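PDB 4E4U: mandalate racemase/muconate lactonizing enzyme from Unidentified, which is a putative member of the enolase superfamily and probably acts on a carboxylate substrate by abstracting the proton next to its carboxylate group. Local coordinates for residues A[23-28]-A[312-317]; A[84-89]-A[261-266]; A[216-221]-A[245-250]. One frame throughout, in Å; residues are numbered along the deposited sequence.

How the interactions relate
Interactions 1 and 2 both join the N-terminal domain to the barrel domain of the enolase fold, through different elements: strand 22-30 against the start of helix 314-325, and the entry to helix 88-109 against segment 261-266. Their centres lie about 20 Å apart. Interaction 3 stays within the barrel, between helices 214-224 and 241-249, about 35 Å from interaction 1, centre to centre. Interaction 1 is nearest the chain's centre and all its touching residues are buried; interactions 2 and 3 include partly exposed residues and adjoin other subunits. One indole face, a phenylalanine and a glycine meet in interaction 1, a proline among threonines and a glutamate in interaction 2, and isoleucine, valine and alanine with a histidine in interaction 3.

Interaction 1. Residues A[23-28]-A[312-317]; sequences WIFVKL and NGPVGA
Trp-23 lays one face of its indole over the backbone of Asn-312 and Gly-313, and this CH-pi packing is the most specific feature at the Trp-23 end of the contact. Gly-313 CA sits 3.6 Å from the centroid of the six-membered ring and 18° off its normal, so its hydrogens can approach the pi cloud directly. The carbonyl carbon of Asn-312 lies over the same face but nearer the rim, 3.4 Å from Trp-23 NE1. The indole N-H itself is bonded to the carbonyl of Gly-19, which helps to fix the ring. Gly-313, with no side chain, lies close against the indole and also near Phe-25 CZ.

Such an interface is characteristic of the enolase fold, in which an N-terminal domain with a three-stranded antiparallel sheet is set against a modified TIM barrel. Here the middle strand, 22-30, faces the start of helix 314-325, with Gly-313 at the N-cap of that helix.

Apolar contacts continue the interface along the helix. Pro-314 CD comes within 3.8 Å of Trp-23 CZ3, the two side chains crossing at about a right angle, and the same carbon meets the edge of the Phe-25 ring, 4.2 Å from CZ. Phe-25 and Val-315 cross obliquely: CE1 and CD1 of the ring lie against CB and CG2 of the valine, with CE1 3.6 Å from CG2.

Polar groups are served from nearby: Glu-39 of strand 35-40 accepts hydrogen bonds from the backbone nitrogens of Gly-313 and Gly-316, while Asn-312 OD1 accepts one from Asn-282 ND2.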
# COMPACT_ATOMS: atom_id res chain seq x y z
N TRP A 23 8.25 -35.01 28.92
CA TRP A 23 7.68 -35.22 27.60
C TRP A 23 6.30 -35.83 27.74
O TRP A 23 6.09 -36.74 28.55
CB TRP A 23 8.59 -36.12 26.76
CG TRP A 23 9.96 -35.55 26.56
CD1 TRP A 23 10.30 -34.23 26.52
CD2 TRP A 23 11.18 -36.29 26.38
NE1 TRP A 23 11.66 -34.10 26.32
CE2 TRP A 23 12.22 -35.35 26.23
CE3 TRP A 23 11.49 -37.65 26.34
CZ2 TRP A 23 13.55 -35.73 26.05
CZ3 TRP A 23 12.82 -38.03 26.15
CH2 TRP A 23 13.83 -37.07 26.01
N ILE A 24 5.35 -35.32 26.95
CA ILE A 24 3.97 -35.75 27.03
C ILE A 24 3.64 -36.68 25.87
O ILE A 24 3.54 -36.22 24.72
CB ILE A 24 3.01 -34.55 26.99
CG1 ILE A 24 3.35 -33.53 28.08
CG2 ILE A 24 1.57 -35.02 27.12
CD1 ILE A 24 2.59 -32.22 27.95
N PHE A 25 3.47 -37.96 26.15
CA PHE A 25 3.16 -38.94 25.11
C PHE A 25 1.71 -39.41 25.21
O PHE A 25 1.16 -39.52 26.30
CB PHE A 25 4.08 -40.16 25.20
CG PHE A 25 5.54 -39.83 25.08
CD1 PHE A 25 6.05 -39.24 23.92
CD2 PHE A 25 6.42 -40.13 26.11
CE1 PHE A 25 7.40 -38.94 23.81
CE2 PHE A 25 7.77 -39.85 26.00
CZ PHE A 25 8.26 -39.24 24.86
N VAL A 26 1.11 -39.69 24.06
CA VAL A 26 -0.19 -40.34 24.03
C VAL A 26 -0.12 -41.61 23.20
O VAL A 26 0.58 -41.66 22.17
CB VAL A 26 -1.28 -39.39 23.46
CG1 VAL A 26 -1.55 -38.25 24.44
CG2 VAL A 26 -0.88 -38.85 22.09
N LYS A 27 -0.80 -42.66 23.66
CA LYS A 27 -0.89 -43.91 22.93
C LYS A 27 -2.35 -44.22 22.62
O LYS A 27 -3.19 -44.24 23.52
CB LYS A 27 -0.24 -45.06 23.72
CG LYS A 27 1.27 -44.98 23.78
CD LYS A 27 1.89 -46.13 24.57
CE LYS A 27 1.66 -47.48 23.90
NZ LYS A 27 2.24 -48.61 24.68
N LEU A 28 -2.65 -44.41 21.34
CA LEU A 28 -4.00 -44.74 20.90
C LEU A 28 -4.07 -46.18 20.46
O LEU A 28 -3.12 -46.72 19.90
CB LEU A 28 -4.40 -43.87 19.71
CG LEU A 28 -4.31 -42.36 19.91
CD1 LEU A 28 -4.78 -41.65 18.65
CD2 LEU A 28 -5.16 -41.95 21.11
N ASN A 312 12.05 -31.54 22.74
CA ASN A 312 11.08 -32.46 23.30
C ASN A 312 11.55 -33.88 22.97
O ASN A 312 12.72 -34.07 22.63
CB ASN A 312 9.64 -32.15 22.83
CG ASN A 312 9.52 -31.98 21.32
OD1 ASN A 312 9.80 -30.91 20.77
ND2 ASN A 312 9.06 -33.03 20.66
N GLY A 313 10.65 -34.85 23.06
CA GLY A 313 11.02 -36.26 22.98
C GLY A 313 11.20 -36.82 21.57
O GLY A 313 11.02 -36.11 20.57
N PRO A 314 11.55 -38.10 21.49
CA PRO A 314 11.84 -38.71 20.19
C PRO A 314 10.59 -39.05 19.38
O PRO A 314 10.71 -39.33 18.20
CB PRO A 314 12.59 -40.00 20.58
CG PRO A 314 12.04 -40.34 21.92
CD PRO A 314 11.83 -39.02 22.61
N VAL A 315 9.42 -39.03 20.00
CA VAL A 315 8.20 -39.29 19.23
C VAL A 315 7.86 -38.08 18.37
O VAL A 315 7.60 -38.21 17.17
CB VAL A 315 7.02 -39.71 20.14
CG1 VAL A 315 5.73 -39.80 19.34
CG2 VAL A 315 7.33 -41.04 20.84
N GLY A 316 7.86 -36.89 18.96
CA GLY A 316 7.71 -35.67 18.18
C GLY A 316 8.82 -35.54 17.15
O GLY A 316 8.58 -35.09 16.03
N ALA A 317 10.04 -35.94 17.51
CA ALA A 317 11.14 -35.91 16.55
C ALA A 317 10.86 -36.84 15.37
O ALA A 317 11.06 -36.46 14.20
CB ALA A 317 12.46 -36.28 17.22

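Interaction 2. Residues A[84-89]-A[261-266]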
# COMPACT_ATOMS: atom_id res chain seq x y z
N GLN A 84 -12.80 -21.88 17.32
CA GLN A 84 -12.54 -21.77 15.88
C GLN A 84 -11.58 -20.62 15.57
O GLN A 84 -11.66 -19.96 14.53
CB GLN A 84 -13.84 -21.67 15.06
CG GLN A 84 -13.69 -22.22 13.65
CD GLN A 84 -15.02 -22.43 12.97
OE1 GLN A 84 -15.68 -21.47 12.54
NE2 GLN A 84 -15.45 -23.68 12.90
N ARG A 85 -10.68 -20.39 16.52
CA ARG A 85 -9.43 -19.67 16.31
C ARG A 85 -8.42 -20.41 17.18
O ARG A 85 -8.81 -21.20 18.03
CB ARG A 85 -9.54 -18.16 16.65
CG ARG A 85 -10.40 -17.79 17.87
CD ARG A 85 -9.88 -18.28 19.23
NE ARG A 85 -8.44 -18.05 19.39
CZ ARG A 85 -7.87 -16.87 19.64
NH1 ARG A 85 -8.60 -15.78 19.82
NH2 ARG A 85 -6.54 -16.79 19.73
N PRO A 86 -7.12 -20.19 16.95
CA PRO A 86 -6.17 -21.07 17.65
C PRO A 86 -6.21 -20.97 19.17
O PRO A 86 -6.11 -19.86 19.71
CB PRO A 86 -4.82 -20.60 17.12
CG PRO A 86 -5.13 -20.05 15.76
CD PRO A 86 -6.47 -19.36 15.93
N ASP A 87 -6.38 -22.11 19.84
CA ASP A 87 -6.16 -22.24 21.28
C ASP A 87 -4.87 -23.04 21.41
O ASP A 87 -4.81 -24.22 21.04
CB ASP A 87 -7.34 -22.94 21.96
CG ASP A 87 -7.10 -23.17 23.45
OD1 ASP A 87 -6.08 -23.82 23.80
OD2 ASP A 87 -7.93 -22.72 24.28
N LEU A 88 -3.83 -22.40 21.92
CA LEU A 88 -2.48 -22.95 21.86
C LEU A 88 -2.36 -24.34 22.52
O LEU A 88 -1.74 -25.24 21.97
CB LEU A 88 -1.50 -21.97 22.51
CG LEU A 88 -0.01 -22.33 22.43
CD1 LEU A 88 0.49 -22.29 20.99
CD2 LEU A 88 0.78 -21.39 23.31
N THR A 89 -2.96 -24.51 23.69
CA THR A 89 -2.88 -25.80 24.36
C THR A 89 -3.67 -26.86 23.59
O THR A 89 -3.19 -27.98 23.42
CB THR A 89 -3.34 -25.73 25.83
OG1 THR A 89 -2.46 -24.87 26.56
CG2 THR A 89 -3.34 -27.10 26.48
N LEU A 261 4.29 -20.57 17.35
CA LEU A 261 3.10 -20.33 16.53
C LEU A 261 2.36 -21.64 16.29
O LEU A 261 2.93 -22.73 16.42
CB LEU A 261 3.48 -19.69 15.19
CG LEU A 261 4.32 -18.41 15.31
CD1 LEU A 261 4.50 -17.79 13.93
CD2 LEU A 261 3.71 -17.40 16.28
N THR A 262 1.10 -21.55 15.93
CA THR A 262 0.30 -22.74 15.71
C THR A 262 -0.75 -22.50 14.63
O THR A 262 -1.30 -21.40 14.52
CB THR A 262 -0.37 -23.22 17.02
OG1 THR A 262 -1.07 -24.44 16.77
CG2 THR A 262 -1.32 -22.16 17.59
N THR A 263 -1.03 -23.55 13.86
CA THR A 263 -1.95 -23.57 12.71
C THR A 263 -1.48 -22.79 11.49
O THR A 263 -0.69 -21.84 11.57
CB THR A 263 -3.40 -23.09 13.04
OG1 THR A 263 -3.49 -21.65 12.99
CG2 THR A 263 -3.90 -23.62 14.38
N LYS A 264 -2.02 -23.20 10.34
CA LYS A 264 -1.75 -22.53 9.08
C LYS A 264 -2.20 -21.07 9.10
O LYS A 264 -1.63 -20.25 8.39
CB LYS A 264 -2.43 -23.28 7.94
CG LYS A 264 -3.94 -23.38 8.09
CD LYS A 264 -4.50 -24.46 7.16
CE LYS A 264 -5.96 -24.77 7.44
NZ LYS A 264 -6.16 -25.39 8.79
N TYR A 265 -3.20 -20.74 9.91
CA TYR A 265 -3.70 -19.37 9.95
C TYR A 265 -2.67 -18.39 10.51
O TYR A 265 -2.53 -17.27 10.02
CB TYR A 265 -5.00 -19.30 10.75
CG TYR A 265 -6.06 -20.23 10.19
CD1 TYR A 265 -6.69 -19.94 8.98
CD2 TYR A 265 -6.43 -21.39 10.86
CE1 TYR A 265 -7.66 -20.79 8.46
CE2 TYR A 265 -7.40 -22.23 10.35
CZ TYR A 265 -8.01 -21.93 9.16
OH TYR A 265 -8.97 -22.77 8.66
N GLU A 266 -1.92 -18.82 11.53
CA GLU A 266 -0.89 -17.96 12.10
C GLU A 266 0.32 -17.84 11.18
O GLU A 266 0.89 -16.76 11.03
CB GLU A 266 -0.48 -18.46 13.49
CG GLU A 266 -1.59 -18.29 14.50
CD GLU A 266 -1.18 -18.60 15.93
OE1 GLU A 266 0.01 -18.85 16.21
OE2 GLU A 266 -2.09 -18.59 16.80
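Leu-88 and Thr-262 bring the two backbones closest, their CA atoms 6.8 Å apart. Segment 84-89 runs as an irregular loop into helix 88-109, with Asp-87 in the N-cap position and its OD1 bonded to the backbone N of Met-90. Segment 261-266 leads into the helix that carries Tyr-265 and Glu-266. Within it Glu-266 reaches back, its OE1 accepting the N-H of Thr-262 at 2.9 Å from above the carboxylate plane, and thereby ties the helix to the loop residue Thr-262.

Pro-86 is the side chain most covered by the contact. Its CB lies 3.4 Å from Glu-266 OE2, as the ring and the extended glutamate chain slide past each other in opposite directions. On Thr-263 the ring meets a hydroxyl, with CG 3.6 Å from OG1, an oxygen that donates in plane to a lone pair of its neighbour Thr-262 O at 2.7 Å. Thr-262 has its own OG1 anti to the backbone N (chi1 -176°) and bonded to the carbonyl of Arg-285. Its methyl CG2 is 3.9 Å from Pro-86 CB and equally far from Leu-88 CD1, so one methyl touches both apolar side chains. Arg-85 uses NE and NH2, side-on, to hold the single oxygen Pro-86 O, with NE 3.0 Å away.

The contact joins the N-terminal domain to the barrel domain at a subunit boundary. There Arg-85 forms a salt bridge with Glu-266 of a second subunit, and Glu-266 forms the reciprocal one with Arg-85 of that second subunit. Within the chain, Tyr-78 of helix 70-79 touches Pro-86, Met-91 of helix 88-109 packs on both threonines, and Glu-291 of helix 289-301 lies against Thr-263.

Interaction 3. Residues A[216-221]-A[245-250]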
# COMPACT_ATOMS: atom_id res chain seq x y z
N SER A 216 15.90 -3.13 19.17
CA SER A 216 17.07 -3.80 19.74
C SER A 216 17.53 -4.94 18.85
O SER A 216 18.74 -5.11 18.61
CB SER A 216 16.75 -4.30 21.15
OG SER A 216 17.84 -4.99 21.73
N ALA A 217 16.59 -5.73 18.34
CA ALA A 217 16.92 -6.80 17.40
C ALA A 217 17.64 -6.26 16.17
O ALA A 217 18.56 -6.90 15.66
CB ALA A 217 15.67 -7.56 16.99
N ILE A 218 17.23 -5.10 15.69
CA ILE A 218 17.90 -4.48 14.54
C ILE A 218 19.33 -4.05 14.88
O ILE A 218 20.26 -4.30 14.09
CB ILE A 218 17.04 -3.32 13.97
CG1 ILE A 218 15.79 -3.90 13.30
CG2 ILE A 218 17.84 -2.46 12.99
CD1 ILE A 218 14.72 -2.88 13.03
N ARG A 219 19.53 -3.43 16.04
CA ARG A 219 20.88 -3.10 16.50
C ARG A 219 21.76 -4.34 16.56
O ARG A 219 22.91 -4.33 16.12
CB ARG A 219 20.85 -2.41 17.87
CG ARG A 219 20.40 -0.96 17.82
CD ARG A 219 20.34 -0.35 19.21
NE ARG A 219 21.65 -0.27 19.84
CZ ARG A 219 21.84 -0.09 21.15
NH1 ARG A 219 20.79 0.01 21.96
NH2 ARG A 219 23.06 -0.02 21.64
N LEU A 220 21.20 -5.44 17.07
CA LEU A 220 21.96 -6.69 17.17
C LEU A 220 22.27 -7.25 15.79
O LEU A 220 23.40 -7.65 15.51
CB LEU A 220 21.19 -7.71 18.01
CG LEU A 220 21.84 -9.10 18.10
CD1 LEU A 220 23.28 -9.02 18.61
CD2 LEU A 220 20.99 -10.02 18.98
N ALA A 221 21.27 -7.27 14.91
CA ALA A 221 21.47 -7.80 13.57
C ALA A 221 22.62 -7.10 12.84
O ALA A 221 23.43 -7.75 12.18
CB ALA A 221 20.19 -7.71 12.75
N ALA A 245 8.50 -8.52 11.08
CA ALA A 245 8.79 -8.11 9.71
C ALA A 245 9.68 -6.86 9.65
O ALA A 245 10.48 -6.71 8.73
CB ALA A 245 7.52 -7.89 8.91
N GLN A 246 9.53 -5.97 10.62
CA GLN A 246 10.39 -4.80 10.69
C GLN A 246 11.86 -5.20 10.83
O GLN A 246 12.75 -4.59 10.23
CB GLN A 246 9.96 -3.89 11.83
CG GLN A 246 8.84 -2.95 11.44
CD GLN A 246 9.20 -2.06 10.26
OE1 GLN A 246 10.28 -1.46 10.23
NE2 GLN A 246 8.32 -2.01 9.26
N VAL A 247 12.12 -6.24 11.62
CA VAL A 247 13.48 -6.74 11.78
C VAL A 247 13.97 -7.30 10.44
O VAL A 247 15.07 -6.97 9.97
CB VAL A 247 13.60 -7.79 12.90
CG1 VAL A 247 15.05 -8.23 13.05
CG2 VAL A 247 13.08 -7.23 14.21
N ALA A 248 13.15 -8.12 9.80
CA ALA A 248 13.53 -8.72 8.52
C ALA A 248 13.86 -7.66 7.47
O ALA A 248 14.79 -7.81 6.68
CB ALA A 248 12.43 -9.64 8.02
N LYS A 249 13.10 -6.57 7.47
CA LYS A 249 13.32 -5.49 6.50
C LYS A 249 14.66 -4.81 6.68
O LYS A 249 15.22 -4.27 5.72
CB LYS A 249 12.19 -4.45 6.60
CG LYS A 249 10.88 -4.94 6.03
CD LYS A 249 9.74 -4.01 6.39
CE LYS A 249 8.39 -4.66 6.07
NZ LYS A 249 7.24 -3.90 6.61
N HIS A 250 15.19 -4.84 7.90
CA HIS A 250 16.38 -4.08 8.24
C HIS A 250 17.65 -4.91 8.39
O HIS A 250 18.68 -4.39 8.83
CB HIS A 250 16.14 -3.27 9.52
CG HIS A 250 15.36 -2.02 9.30
ND1 HIS A 250 15.96 -0.82 8.98
CD2 HIS A 250 14.03 -1.77 9.32
CE1 HIS A 250 15.04 0.11 8.82
NE2 HIS A 250 13.85 -0.45 9.03
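Ile-218 reaches from helix 214-224 across to segment 245-250 and has more surface buried here than any other residue. Its CG1, anti to the carbonyl carbon (chi1 -70°), lies 4.0 Å from Val-247 CA, and chi2 of 165° carries CD1 on to a point 3.8 Å from His-250 CB and as close to Gln-246 O. The side chain thus rests chiefly on His-250, with backbone contacts to Gln-246 and Val-247.

Val-247 comes second. Its CG2 is 3.8 Å from Ala-217 CB. The axes of the two short helical segments approach to 9.3 Å, at a signed crossing angle of -26°. His-250 crosses Ile-218 obliquely and meets it chiefly through CB, with ring atoms CG and CD2 also near CD1. Its carbonyl oxygen accepts a hydrogen bond from Lys-222 NZ.

Roughly parallel neighbouring helices are what the repeated beta-alpha units of a TIM barrel produce. Strand 231-233 runs between this pair in sequence, and its Phe-232 lies beneath both helices, touching Ala-217, Ala-221 and Val-247; Ile-255 of strand 255-257 also supports Val-247, and helix 181-198 flanks helix 214-224 through Leu-220.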